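Local structure of lipoprotein (Colwellia psychrerythraea, 3O0Y) at residues S41-R46 / Y53-K58; K103-V108 / F459-A464; P382-E387 / T405-D410. The protein is of unknown function, but is a putative lipoprotein whose family belongs to a clan of metallopeptidases, with lipid binding also suggested. One frame throughout, in Å; residues are numbered along the deposited sequence.

Overall arrangement
The three contacts show how chemistry follows place in a largely helical chain. Contacts 1 and 2 are buried, whereas contact 3, between two loops flanking strands of the small mixed sheet, is only partly so. Contact 1 is apolar, a phenylalanine ring with a leucine methyl over one face and a tyrosine ring obliquely beside it; contact 2 bonds a helix-packed arginine to an amide oxygen and a water; contact 3 rests on a phenol hydrogen-bonded to a backbone carbonyl. Segment 459-464 joins them, with Ile-463 and Leu-460 packing on Phe-43 of contact 1 and Phe-459 and Arg-462 on Val-409 of contact 3. Tyr-53 O and Val-409 N, 2.9 Å apart, probably hydrogen-bond across contacts 1 and 3.

Contact 1 of 3, residues S41-R46 / Y53-K58; sequences SLFKQR and YGLSQK
Phe-43, on the last turn of helix 27-44, meets Leu-55 and Tyr-53 with its ring alone. Its CG stands beside the backbone N (chi1 -78°), which sends the ring out from the helix toward 53-58. Methyl CD1 of Leu-55 sits 3.8 Å from the ring centroid, almost on the normal, so that it touches the six carbons nearly evenly: a CH-pi contact over one face. The extended chi2 of Leu-55 (-175°) carries that methyl to the ring. Tyr-53 comes in obliquely, CD2 lying 4.1 Å from CZ of Phe-43. Between the two segments the chain leaves helix 27-44 and runs through the short helix 47-53. Gly-54, with positive phi, closes that helix in a Schellman motif, and the next residue, Leu-55, points toward helix 27-44. Farther round the phenylalanine, Phe-459, Leu-460 and Ile-463 add apolar side chains, as does Ile-60. At the end of the first segment Arg-46 takes the N-cap position of helix 47-53; its NH1 gives a 2.9 Å hydrogen bond to Gln-45 O, approaching from above the carbonyl plane, while NH2 makes a salt bridge with Glu-76.

Contact 2 of 3, residues K103-V108 / F459-A464; sequences KNNQQV and FLRRIA
Helix 100-117 and the short, weakly bonded helix 459-462 pack through Arg-461, which reaches from the second to meet Asn-105 and Val-108 on the first, with Asn-104 at its far end. The backbones come closest at Val-108 and Arg-461, whose CA atoms are 7.6 Å apart, and the arginine side chain lies between the helices. Its CG-CD bond runs along helix 100-117, and the bend at chi3 (63°) then turns NE away from that helix, with NH1 still within reach of Asn-105. On the way CG of Arg-461 rests against CG1 of Val-108 at 3.8 Å, and farther out the other methyl, CG2, lies over the centre of the guanidinium, 4.2 Å above its plane. An apolar branch thus covers one face, leaving the N-H groups to find partners round the edge. NH1 donates to OD1 of Asn-105 at 2.8 Å with a moderately bent N-H...O angle of 148°; the donor is tilted from the carbonyl plane, and the amide and guanidinium planes stand 77° apart. NH2 gives a hydrogen to water 1, 3.3 Å away and near the guanidinium plane. The same water accepts from Asn-104 ND2, also at 3.3 Å, and so bridges the two segments. Asn-104 has further partners: its OD1 accepts from Arg-600 NH1 and its ND2 donates to Asn-601 OD1. The positive charge of Arg-461 probably polarises the Asn-105 amide toward its oxygen. Val-597 of helix 595-608 and Tyr-466 close round Val-108. The whole is a helix-helix packing in a predominantly helical chain, joining helix 100-117 to the short helix 459-462, far along the sequence, through a buried arginine.

Contact 3 of 3, residues P382-E387 / T405-D410; sequences PSYQVE and TSPAVD
The phenol oxygen of Tyr-384 donates to the backbone carbonyl of Val-409, OH to O 2.6 Å, and this is the hydrogen bond that joins the two loops. The hydroxyl lies in the carbonyl plane on a lone pair, with a C=O...O angle of 135°, and the carbonyl oxygen in turn lies close to the plane of the ring. The oxygen thus meets the ring at its edge, at the hydroxyl. Tyr-384 reaches this position with CG beside its backbone N (chi1 -54°), the side chain running across that of Pro-407 at about a right angle. There CD1 of the ring touches CB of the proline at 3.6 Å, and CG of Pro-407 lies 3.7 Å from Tyr-384 CD1, an oblique apolar contact. Farther along, CE1 of the tyrosine comes within 3.6 Å of Ala-408 O. The loop 405-410 has its own internal tie, since Ser-406 OG donates to Pro-407 O at 2.8 Å. Both loops lead into or out of strands of the small mixed sheet, 387-390 and 402-405, its two outer members. The carbonyl oxygen of Tyr-384 accepts from NE2 of His-445 at the start of helix 444-452, and Ala-449 packs on its side chain. A phenylalanine in its place would probably leave the Val-409 carbonyl without its hydroxyl donor and the ring less firmly set against the loop. One short, well-directed bond is thus set beside CB and CG of Pro-407; it runs from a side chain to a main-chain carbonyl, so it does not depend on the identity of the Val-409 side chain, and it probably helps hold the two loops together.

Contact 1 of 3, residues S41-R46 / Y53-K58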
loop_
_atom_site.group_PDB
_atom_site.type_symbol
_atom_site.label_atom_id
_atom_site.label_comp_id
_atom_site.label_asym_id
_atom_site.label_seq_id
_atom_site.Cartn_x
_atom_site.Cartn_y
_atom_site.Cartn_z
ATOM N N SER A 41 14.001 -16.227 4.805
ATOM C CA SER A 41 13.511 -16.981 3.669
ATOM C C SER A 41 12.633 -16.114 2.753
ATOM O O SER A 41 12.728 -16.230 1.522
ATOM C CB SER A 41 12.717 -18.189 4.091
ATOM O OG SER A 41 13.612 -19.159 4.567
ATOM N N LEU A 42 11.772 -15.307 3.340
ATOM C CA LEU A 42 10.903 -14.447 2.534
ATOM C C LEU A 42 11.793 -13.483 1.764
ATOM O O LEU A 42 11.632 -13.338 0.538
ATOM C CB LEU A 42 9.946 -13.661 3.433
ATOM C CG LEU A 42 8.997 -12.714 2.717
ATOM C CD1 LEU A 42 8.126 -13.405 1.637
ATOM C CD2 LEU A 42 8.192 -11.886 3.775
ATOM N N PHE A 43 12.669 -12.789 2.486
ATOM C CA PHE A 43 13.467 -11.761 1.823
ATOM C C PHE A 43 14.532 -12.279 0.830
ATOM O O PHE A 43 14.824 -11.587 -0.138
ATOM C CB PHE A 43 14.088 -10.832 2.813
ATOM C CG PHE A 43 13.144 -9.830 3.343
ATOM C CD1 PHE A 43 12.719 -9.870 4.655
ATOM C CD2 PHE A 43 12.648 -8.836 2.499
ATOM C CE1 PHE A 43 11.830 -8.905 5.135
ATOM C CE2 PHE A 43 11.843 -7.854 2.974
ATOM C CZ PHE A 43 11.408 -7.889 4.295
ATOM N N LYS A 44 15.093 -13.457 1.057
ATOM C CA LYS A 44 15.953 -14.058 0.027
ATOM C C LYS A 44 15.224 -14.250 -1.292
ATOM O O LYS A 44 15.826 -14.174 -2.351
ATOM C CB LYS A 44 16.437 -15.458 0.442
ATOM C CG LYS A 44 17.428 -15.589 1.542
ATOM C CD LYS A 44 17.440 -17.163 1.942
ATOM C CE LYS A 44 17.931 -17.476 3.401
ATOM N NZ LYS A 44 17.236 -18.643 4.134
ATOM N N GLN A 45 13.948 -14.580 -1.221
ATOM C CA GLN A 45 13.114 -14.805 -2.391
ATOM C C GLN A 45 12.388 -13.555 -2.891
ATOM O O GLN A 45 11.651 -13.581 -3.880
ATOM C CB GLN A 45 12.140 -15.918 -2.082
ATOM C CG GLN A 45 12.897 -17.191 -1.791
ATOM C CD GLN A 45 12.031 -18.338 -1.459
ATOM O OE1 GLN A 45 11.991 -18.770 -0.288
ATOM N NE2 GLN A 45 11.359 -18.877 -2.445
ATOM N N ARG A 46 12.547 -12.460 -2.132
ATOM C CA ARG A 46 11.956 -11.174 -2.470
ATOM C C ARG A 46 13.020 -10.115 -2.285
ATOM O O ARG A 46 12.876 -9.151 -1.492
ATOM C CB ARG A 46 10.715 -10.870 -1.606
ATOM C CG ARG A 46 9.569 -11.777 -1.883
ATOM C CD ARG A 46 8.923 -11.496 -3.215
ATOM N NE ARG A 46 7.727 -12.277 -3.479
ATOM C CZ ARG A 46 7.723 -13.450 -4.120
ATOM N NH1 ARG A 46 8.855 -14.057 -4.467
ATOM N NH2 ARG A 46 6.572 -14.057 -4.387
ATOM N N TYR A 53 13.674 -1.979 1.912
ATOM C CA TYR A 53 13.830 -1.726 3.349
ATOM C C TYR A 53 15.254 -1.452 3.774
ATOM O O TYR A 53 15.540 -1.013 4.918
ATOM C CB TYR A 53 13.302 -2.912 4.117
ATOM C CG TYR A 53 11.848 -2.873 4.240
ATOM C CD1 TYR A 53 11.269 -1.806 4.914
ATOM C CD2 TYR A 53 11.062 -3.829 3.713
ATOM C CE1 TYR A 53 9.970 -1.706 5.078
ATOM C CE2 TYR A 53 9.649 -3.722 3.851
ATOM C CZ TYR A 53 9.153 -2.617 4.519
ATOM O OH TYR A 53 7.816 -2.335 4.778
ATOM N N GLY A 54 16.163 -1.535 2.808
ATOM C CA GLY A 54 17.563 -1.295 3.055
ATOM C C GLY A 54 18.278 -2.422 3.778
ATOM O O GLY A 54 19.244 -2.161 4.523
ATOM N N LEU A 55 17.801 -3.654 3.604
ATOM C CA LEU A 55 18.351 -4.796 4.268
ATOM C C LEU A 55 19.577 -5.311 3.521
ATOM O O LEU A 55 19.675 -5.142 2.283
ATOM C CB LEU A 55 17.347 -5.921 4.363
ATOM C CG LEU A 55 16.035 -5.543 5.059
ATOM C CD1 LEU A 55 15.187 -6.826 5.175
ATOM C CD2 LEU A 55 16.326 -4.766 6.424
ATOM N N SER A 56 20.488 -5.947 4.270
ATOM C CA SER A 56 21.733 -6.463 3.699
ATOM C C SER A 56 22.075 -7.830 4.318
ATOM O O SER A 56 21.225 -8.467 4.989
ATOM C CB SER A 56 22.841 -5.398 3.829
ATOM O OG SER A 56 23.043 -5.079 5.181
ATOM N N GLN A 57 23.267 -8.353 4.022
ATOM C CA GLN A 57 23.726 -9.639 4.571
ATOM C C GLN A 57 23.554 -9.795 6.080
ATOM O O GLN A 57 23.084 -10.823 6.520
ATOM C CB GLN A 57 25.206 -9.828 4.145
ATOM C CG GLN A 57 25.905 -11.120 4.595
ATOM C CD GLN A 57 27.270 -11.273 3.916
ATOM O OE1 GLN A 57 27.940 -10.284 3.587
ATOM N NE2 GLN A 57 27.641 -12.515 3.620
ATOM N N LYS A 58 23.824 -8.751 6.855
ATOM C CA LYS A 58 23.588 -8.756 8.337
ATOM C C LYS A 58 22.136 -9.125 8.686
ATOM O O LYS A 58 21.863 -9.820 9.679
ATOM C CB LYS A 58 23.946 -7.392 8.970
ATOM C CG LYS A 58 22.828 -6.317 8.903
ATOM C CD LYS A 58 23.312 -4.858 9.249
ATOM C CE LYS A 58 22.107 -3.841 9.357
ATOM N NZ LYS A 58 21.257 -3.618 8.092
#

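Contact 2 of 3, residues K103-V108 / F459-A464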
loop_
_atom_site.group_PDB
_atom_site.type_symbol
_atom_site.label_atom_id
_atom_site.label_comp_id
_atom_site.label_asym_id
_atom_site.label_seq_id
_atom_site.Cartn_x
_atom_site.Cartn_y
_atom_site.Cartn_z
ATOM N N LYS A 103 3.481 -13.856 24.069
ATOM C CA LYS A 103 2.304 -14.498 23.537
ATOM C C LYS A 103 1.808 -13.834 22.271
ATOM O O LYS A 103 1.396 -14.474 21.281
ATOM C CB LYS A 103 1.190 -14.550 24.585
ATOM C CG LYS A 103 1.598 -15.393 25.820
ATOM C CD LYS A 103 0.395 -15.580 26.746
ATOM C CE LYS A 103 0.757 -16.028 28.171
ATOM N NZ LYS A 103 0.755 -14.875 29.170
ATOM N N ASN A 104 1.829 -12.513 22.278
ATOM C CA ASN A 104 1.369 -11.801 21.092
ATOM C C ASN A 104 2.354 -12.019 19.898
ATOM O O ASN A 104 1.942 -12.056 18.770
ATOM C CB ASN A 104 1.289 -10.297 21.365
ATOM C CG ASN A 104 0.040 -9.895 22.131
ATOM O OD1 ASN A 104 -0.880 -10.708 22.350
ATOM N ND2 ASN A 104 0.036 -8.626 22.614
ATOM N N ASN A 105 3.661 -12.085 20.151
ATOM C CA ASN A 105 4.603 -12.406 19.085
ATOM C C ASN A 105 4.246 -13.728 18.414
ATOM O O ASN A 105 4.299 -13.816 17.210
ATOM C CB ASN A 105 6.039 -12.477 19.586
ATOM C CG ASN A 105 6.664 -11.114 19.860
ATOM O OD1 ASN A 105 6.232 -10.128 19.329
ATOM N ND2 ASN A 105 7.774 -11.103 20.645
ATOM N N GLN A 106 3.895 -14.746 19.205
ATOM C CA GLN A 106 3.534 -16.035 18.643
ATOM C C GLN A 106 2.332 -15.929 17.765
ATOM O O GLN A 106 2.314 -16.476 16.662
ATOM C CB GLN A 106 3.276 -17.071 19.759
ATOM C CG GLN A 106 2.933 -18.434 19.190
ATOM C CD GLN A 106 2.791 -19.466 20.325
ATOM O OE1 GLN A 106 2.486 -19.095 21.465
ATOM N NE2 GLN A 106 3.157 -20.687 20.059
ATOM N N GLN A 107 1.287 -15.294 18.273
ATOM C CA GLN A 107 0.038 -15.171 17.512
ATOM C C GLN A 107 0.222 -14.335 16.265
ATOM O O GLN A 107 -0.200 -14.756 15.146
ATOM C CB GLN A 107 -1.058 -14.593 18.370
ATOM C CG GLN A 107 -2.380 -14.463 17.617
ATOM C CD GLN A 107 -3.579 -14.170 18.564
ATOM O OE1 GLN A 107 -3.431 -14.314 19.775
ATOM N NE2 GLN A 107 -4.769 -13.829 17.995
ATOM N N VAL A 108 0.887 -13.193 16.386
ATOM C CA VAL A 108 1.132 -12.347 15.235
ATOM C C VAL A 108 2.043 -13.040 14.224
ATOM O O VAL A 108 1.794 -13.040 13.025
ATOM C CB VAL A 108 1.710 -10.995 15.606
ATOM C CG1 VAL A 108 2.091 -10.194 14.344
ATOM C CG2 VAL A 108 0.686 -10.290 16.509
ATOM N N PHE A 459 11.644 -9.101 13.592
ATOM C CA PHE A 459 11.739 -8.148 12.497
ATOM C C PHE A 459 10.491 -8.056 11.660
ATOM O O PHE A 459 10.024 -6.953 11.365
ATOM C CB PHE A 459 12.893 -8.401 11.549
ATOM C CG PHE A 459 13.035 -7.349 10.522
ATOM C CD1 PHE A 459 13.684 -6.184 10.781
ATOM C CD2 PHE A 459 12.522 -7.569 9.268
ATOM C CE1 PHE A 459 13.795 -5.207 9.758
ATOM C CE2 PHE A 459 12.590 -6.619 8.287
ATOM C CZ PHE A 459 13.213 -5.426 8.545
ATOM N N LEU A 460 9.845 -9.167 11.345
ATOM C CA LEU A 460 8.674 -9.031 10.500
ATOM C C LEU A 460 7.521 -8.271 11.184
ATOM O O LEU A 460 6.692 -7.638 10.504
ATOM C CB LEU A 460 8.177 -10.416 10.078
ATOM C CG LEU A 460 8.998 -11.115 8.980
ATOM C CD1 LEU A 460 8.343 -12.505 8.595
ATOM C CD2 LEU A 460 9.200 -10.259 7.731
ATOM N N ARG A 461 7.535 -8.250 12.512
ATOM C CA ARG A 461 6.603 -7.426 13.252
ATOM C C ARG A 461 6.852 -5.942 13.147
ATOM O O ARG A 461 5.901 -5.155 13.283
ATOM C CB ARG A 461 6.518 -7.777 14.732
ATOM C CG ARG A 461 5.644 -9.056 14.928
ATOM C CD ARG A 461 5.110 -9.081 16.359
ATOM N NE ARG A 461 4.222 -7.957 16.701
ATOM C CZ ARG A 461 3.711 -7.725 17.892
ATOM N NH1 ARG A 461 3.973 -8.497 18.961
ATOM N NH2 ARG A 461 2.928 -6.673 18.072
ATOM N N ARG A 462 8.080 -5.552 12.859
ATOM C CA ARG A 462 8.396 -4.160 12.689
ATOM C C ARG A 462 7.916 -3.546 11.356
ATOM O O ARG A 462 7.771 -2.335 11.244
ATOM C CB ARG A 462 9.891 -3.869 12.887
ATOM C CG ARG A 462 10.356 -4.263 14.241
ATOM C CD ARG A 462 11.811 -4.306 14.372
ATOM N NE ARG A 462 12.388 -2.987 14.186
ATOM C CZ ARG A 462 13.702 -2.752 14.060
ATOM N NH1 ARG A 462 14.574 -3.752 14.159
ATOM N NH2 ARG A 462 14.160 -1.521 13.942
ATOM N N ILE A 463 7.662 -4.381 10.370
ATOM C CA ILE A 463 7.185 -3.977 9.039
ATOM C C ILE A 463 5.877 -4.662 8.630
ATOM O O ILE A 463 5.535 -4.717 7.432
ATOM C CB ILE A 463 8.226 -4.303 7.971
ATOM C CG1 ILE A 463 8.627 -5.776 8.010
ATOM C CG2 ILE A 463 9.525 -3.473 8.245
ATOM C CD1 ILE A 463 9.250 -6.305 6.628
ATOM N N ALA A 464 5.157 -5.214 9.601
ATOM C CA ALA A 464 4.005 -6.089 9.338
ATOM C C ALA A 464 2.995 -5.304 8.508
ATOM O O ALA A 464 2.585 -4.231 8.941
ATOM C CB ALA A 464 3.352 -6.485 10.726
HETATM O O HOH W 1 2.341 -6.736 21.291
#

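Contact 3 of 3, residues P382-E387 / T405-D410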
loop_
_atom_site.group_PDB
_atom_site.type_symbol
_atom_site.label_atom_id
_atom_site.label_comp_id
_atom_site.label_asym_id
_atom_site.label_seq_id
_atom_site.Cartn_x
_atom_site.Cartn_y
_atom_site.Cartn_z
ATOM N N PRO A 382 8.578 9.416 16.640
ATOM C CA PRO A 382 9.395 8.385 16.005
ATOM C C PRO A 382 10.750 8.955 15.568
ATOM O O PRO A 382 10.886 10.167 15.439
ATOM C CB PRO A 382 8.603 7.992 14.797
ATOM C CG PRO A 382 7.676 9.112 14.543
ATOM C CD PRO A 382 7.393 9.769 15.828
ATOM N N SER A 383 11.743 8.092 15.359
ATOM C CA SER A 383 13.110 8.537 15.058
ATOM C C SER A 383 13.375 8.877 13.555
ATOM O O SER A 383 14.543 9.096 13.172
ATOM C CB SER A 383 14.111 7.456 15.448
ATOM O OG SER A 383 13.972 6.334 14.572
ATOM N N TYR A 384 12.322 8.970 12.742
ATOM C CA TYR A 384 12.393 9.227 11.323
ATOM C C TYR A 384 11.563 10.463 10.979
ATOM O O TYR A 384 10.521 10.646 11.570
ATOM C CB TYR A 384 11.823 8.069 10.512
ATOM C CG TYR A 384 12.409 6.742 10.802
ATOM C CD1 TYR A 384 13.363 6.163 9.937
ATOM C CD2 TYR A 384 11.903 5.944 11.823
ATOM C CE1 TYR A 384 13.846 4.896 10.190
ATOM C CE2 TYR A 384 12.410 4.652 12.069
ATOM C CZ TYR A 384 13.393 4.165 11.240
ATOM O OH TYR A 384 13.871 2.896 11.413
ATOM N N GLN A 385 12.129 11.353 10.159
ATOM C CA GLN A 385 11.426 12.570 9.786
ATOM C C GLN A 385 10.940 12.398 8.363
ATOM O O GLN A 385 11.729 12.090 7.497
ATOM C CB GLN A 385 12.348 13.792 9.848
ATOM C CG GLN A 385 12.479 14.363 11.253
ATOM C CD GLN A 385 12.576 15.917 11.263
ATOM O OE1 GLN A 385 12.981 16.571 10.257
ATOM N NE2 GLN A 385 12.202 16.512 12.402
ATOM N N VAL A 386 9.694 12.733 8.092
ATOM C CA VAL A 386 9.143 12.581 6.775
ATOM C C VAL A 386 9.594 13.688 5.819
ATOM O O VAL A 386 9.906 14.804 6.248
ATOM C CB VAL A 386 7.576 12.609 6.862
ATOM C CG1 VAL A 386 7.048 14.015 7.242
ATOM C CG2 VAL A 386 6.929 12.157 5.566
ATOM N N GLU A 387 9.658 13.353 4.555
ATOM C CA GLU A 387 9.966 14.314 3.511
ATOM C C GLU A 387 8.870 14.279 2.448
ATOM O O GLU A 387 8.255 13.255 2.233
ATOM C CB GLU A 387 11.311 14.016 2.858
ATOM C CG GLU A 387 12.443 14.177 3.880
ATOM C CD GLU A 387 13.860 14.128 3.284
ATOM O OE1 GLU A 387 14.016 14.104 2.006
ATOM O OE2 GLU A 387 14.782 14.051 4.149
ATOM N N THR A 405 5.767 6.225 1.105
ATOM C CA THR A 405 6.777 5.123 1.130
ATOM C C THR A 405 7.595 5.114 2.376
ATOM O O THR A 405 7.979 6.164 2.863
ATOM C CB THR A 405 7.689 5.167 -0.106
ATOM O OG1 THR A 405 8.303 6.456 -0.227
ATOM C CG2 THR A 405 6.873 4.890 -1.387
ATOM N N SER A 406 7.731 3.918 2.969
ATOM C CA SER A 406 8.442 3.783 4.246
ATOM C C SER A 406 9.919 4.183 4.164
ATOM O O SER A 406 10.555 4.075 3.101
ATOM C CB SER A 406 8.357 2.341 4.675
ATOM O OG SER A 406 9.262 2.060 5.788
ATOM N N PRO A 407 10.457 4.675 5.272
ATOM C CA PRO A 407 11.935 4.790 5.306
ATOM C C PRO A 407 12.636 3.413 5.214
ATOM O O PRO A 407 12.052 2.383 5.489
ATOM C CB PRO A 407 12.205 5.367 6.671
ATOM C CG PRO A 407 10.831 5.666 7.306
ATOM C CD PRO A 407 9.874 4.775 6.604
ATOM N N ALA A 408 13.887 3.424 4.817
ATOM C CA ALA A 408 14.745 2.270 5.046
ATOM C C ALA A 408 14.919 2.121 6.563
ATOM O O ALA A 408 14.908 3.142 7.282
ATOM C CB ALA A 408 16.124 2.559 4.369
ATOM N N VAL A 409 15.053 0.892 7.044
ATOM C CA VAL A 409 15.143 0.643 8.484
ATOM C C VAL A 409 16.203 1.525 9.106
ATOM O O VAL A 409 15.995 2.151 10.136
ATOM C CB VAL A 409 15.351 -0.816 8.824
ATOM C CG1 VAL A 409 15.329 -1.022 10.346
ATOM C CG2 VAL A 409 14.311 -1.612 8.173
ATOM N N ASP A 410 17.332 1.717 8.413
ATOM C CA ASP A 410 18.430 2.523 8.992
ATOM C C ASP A 410 18.317 4.002 8.833
ATOM O O ASP A 410 19.153 4.725 9.336
ATOM C CB ASP A 410 19.820 2.065 8.478
ATOM C CG ASP A 410 20.038 2.346 6.999
ATOM O OD1 ASP A 410 19.256 3.167 6.395
ATOM O OD2 ASP A 410 21.007 1.733 6.449
#